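Long-range contact in ricin B lectin (Clostridium thermocellum, PDB 3VSF), which is an exo-beta-1,3-galactanase of glycoside hydrolase family 43 that probably cleaves galactan chains and carries a ricin-type lectin domain that binds galactose: residues 182-187 against 199-204. Numbering follows the deposited sequence.
Sequences YMSRDC and FISAAN
Ser184 and Ser201 meet through their hydroxyls, the OG of Ser184 lying 3.0 Å from the OG of Ser201 in a hydrogen bond that either may donate. Ser184 reaches across because its OG is anti to its own backbone N (chi1 175°), whereas the OG of Ser201 sits between its backbone N and carbonyl carbon (chi1 63°). The same Ser184 OG lies at the edge of the Phe199 ring, near its plane, 3.7 Å from Phe199 CE2. Cys187 comes to the same ring obliquely: its CB is 3.5 Å from Phe199 CZ, and its SG is 5.0 Å from the ring centroid, a sulfur-aromatic contact. Trp134 packs on the Phe199 ring, and Ala148 of strand 147-153 touches both Phe199 and Ser184, so that the buried hydroxyl pair lies against the neighbouring sheet.

Ala202 is held through both its backbone N and its backbone O by the facing segment. Ala202 N donates to Asp186 O at 3.0 Å, in the carbonyl plane, and Ala202 O accepts from Arg185 N at a longer 3.3 Å. The charged ends turn to other partners, Asp186 to Arg119 in a salt bridge and Arg185 to the carbonyl of Tyr143.

Cys187 and Ser201 form an antiparallel, non-hydrogen-bonded pair, where the incoming loop becomes the first strand, 187-191, beside 197-203. The arrangement thus starts a four-stranded antiparallel blade of the five-bladed beta-propeller characteristic of family 43 glycoside hydrolases.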
loop_
_atom_site.group_PDB
_atom_site.type_symbol
_atom_site.label_atom_id
_atom_site.label_comp_id
_atom_site.label_asym_id
_atom_site.label_seq_id
_atom_site.Cartn_x
_atom_site.Cartn_y
_atom_site.Cartn_z
ATOM N N TYR A 182 14.857 -5.587 -25.393
ATOM C CA TYR A 182 13.945 -6.137 -24.399
ATOM C C TYR A 182 12.672 -5.306 -24.294
ATOM O O TYR A 182 12.720 -4.076 -24.325
ATOM C CB TYR A 182 14.629 -6.192 -23.033
ATOM C CG TYR A 182 15.752 -7.198 -22.939
ATOM C CD1 TYR A 182 15.624 -8.465 -23.490
ATOM C CD2 TYR A 182 16.942 -6.879 -22.301
ATOM C CE1 TYR A 182 16.648 -9.389 -23.404
ATOM C CE2 TYR A 182 17.973 -7.794 -22.210
ATOM C CZ TYR A 182 17.821 -9.048 -22.765
ATOM O OH TYR A 182 18.845 -9.962 -22.677
ATOM N N MET A 183 11.532 -5.980 -24.170
ATOM C CA MET A 183 10.267 -5.292 -23.948
ATOM C C MET A 183 10.300 -4.590 -22.595
ATOM O O MET A 183 10.951 -5.058 -21.662
ATOM C CB MET A 183 9.094 -6.273 -24.007
ATOM C CG MET A 183 8.956 -7.003 -25.335
ATOM S SD MET A 183 7.437 -7.966 -25.468
ATOM C CE MET A 183 6.208 -6.664 -25.468
ATOM N N SER A 184 9.602 -3.465 -22.496
ATOM C CA SER A 184 9.594 -2.683 -21.265
ATOM C C SER A 184 8.260 -1.974 -21.066
ATOM O O SER A 184 8.013 -0.920 -21.654
ATOM C CB SER A 184 10.734 -1.662 -21.273
ATOM O OG SER A 184 10.676 -0.820 -20.136
ATOM N N ARG A 185 7.402 -2.558 -20.235
ATOM C CA ARG A 185 6.103 -1.962 -19.938
ATOM C C ARG A 185 6.079 -1.334 -18.546
ATOM O O ARG A 185 6.748 -0.329 -18.305
ATOM C CB ARG A 185 4.982 -2.993 -20.094
ATOM C CG ARG A 185 4.785 -3.466 -21.526
ATOM C CD ARG A 185 3.385 -4.013 -21.746
ATOM N NE ARG A 185 3.090 -4.210 -23.163
ATOM C CZ ARG A 185 3.137 -5.385 -23.782
ATOM N NH1 ARG A 185 3.464 -6.480 -23.108
ATOM N NH2 ARG A 185 2.853 -5.468 -25.075
ATOM N N ASP A 186 5.303 -1.919 -17.637
ATOM C CA ASP A 186 5.235 -1.421 -16.266
ATOM C C ASP A 186 6.636 -1.301 -15.682
ATOM O O ASP A 186 7.410 -2.257 -15.706
ATOM C CB ASP A 186 4.368 -2.335 -15.398
ATOM C CG ASP A 186 2.893 -2.234 -15.737
ATOM O OD1 ASP A 186 2.571 -1.862 -16.885
ATOM O OD2 ASP A 186 2.057 -2.527 -14.856
ATOM N N CYS A 187 6.961 -0.123 -15.158
ATOM C CA CYS A 187 8.322 0.160 -14.723
ATOM C C CYS A 187 8.386 0.904 -13.392
ATOM O O CYS A 187 7.360 1.261 -12.813
ATOM C CB CYS A 187 9.050 0.977 -15.788
ATOM S SG CYS A 187 8.316 2.601 -16.079
ATOM N N PHE A 199 16.749 0.907 -12.981
ATOM C CA PHE A 199 15.471 0.957 -13.674
ATOM C C PHE A 199 14.929 -0.458 -13.824
ATOM O O PHE A 199 15.623 -1.346 -14.316
ATOM C CB PHE A 199 15.632 1.613 -15.047
ATOM C CG PHE A 199 14.380 1.603 -15.879
ATOM C CD1 PHE A 199 13.413 2.580 -15.712
ATOM C CD2 PHE A 199 14.176 0.622 -16.837
ATOM C CE1 PHE A 199 12.262 2.576 -16.479
ATOM C CE2 PHE A 199 13.026 0.612 -17.606
ATOM C CZ PHE A 199 12.069 1.591 -17.426
ATOM N N ILE A 200 13.692 -0.668 -13.391
ATOM C CA ILE A 200 13.079 -1.987 -13.461
ATOM C C ILE A 200 11.799 -1.944 -14.287
ATOM O O ILE A 200 11.020 -0.997 -14.190
ATOM C CB ILE A 200 12.783 -2.546 -12.050
ATOM C CG1 ILE A 200 12.281 -3.989 -12.137
ATOM C CG2 ILE A 200 11.780 -1.663 -11.321
ATOM C CD1 ILE A 200 12.064 -4.639 -10.789
ATOM N N SER A 201 11.593 -2.968 -15.108
ATOM C CA SER A 201 10.410 -3.033 -15.959
ATOM C C SER A 201 10.099 -4.467 -16.371
ATOM O O SER A 201 10.965 -5.341 -16.319
ATOM C CB SER A 201 10.591 -2.157 -17.202
ATOM O OG SER A 201 11.662 -2.621 -18.006
ATOM N N ALA A 202 8.857 -4.702 -16.782
ATOM C CA ALA A 202 8.421 -6.028 -17.203
ATOM C C ALA A 202 8.816 -6.310 -18.649
ATOM O O ALA A 202 8.412 -5.593 -19.566
ATOM C CB ALA A 202 6.919 -6.175 -17.022
ATOM N N ALA A 203 9.605 -7.362 -18.846
ATOM C CA ALA A 203 10.050 -7.750 -20.178
ATOM C C ALA A 203 9.509 -9.123 -20.565
ATOM O O ALA A 203 8.843 -9.784 -19.768
ATOM C CB ALA A 203 11.569 -7.740 -20.250
ATOM N N ASN A 204 9.798 -9.541 -21.793
ATOM C CA ASN A 204 9.374 -10.849 -22.284
ATOM C C ASN A 204 7.866 -11.052 -22.156
ATOM O O ASN A 204 7.411 -12.051 -21.601
ATOM C CB ASN A 204 10.127 -11.962 -21.548
ATOM C CG ASN A 204 10.030 -13.300 -22.254
ATOM O OD1 ASN A 204 9.093 -13.551 -23.013
ATOM N ND2 ASN A 204 11.001 -14.171 -22.006
#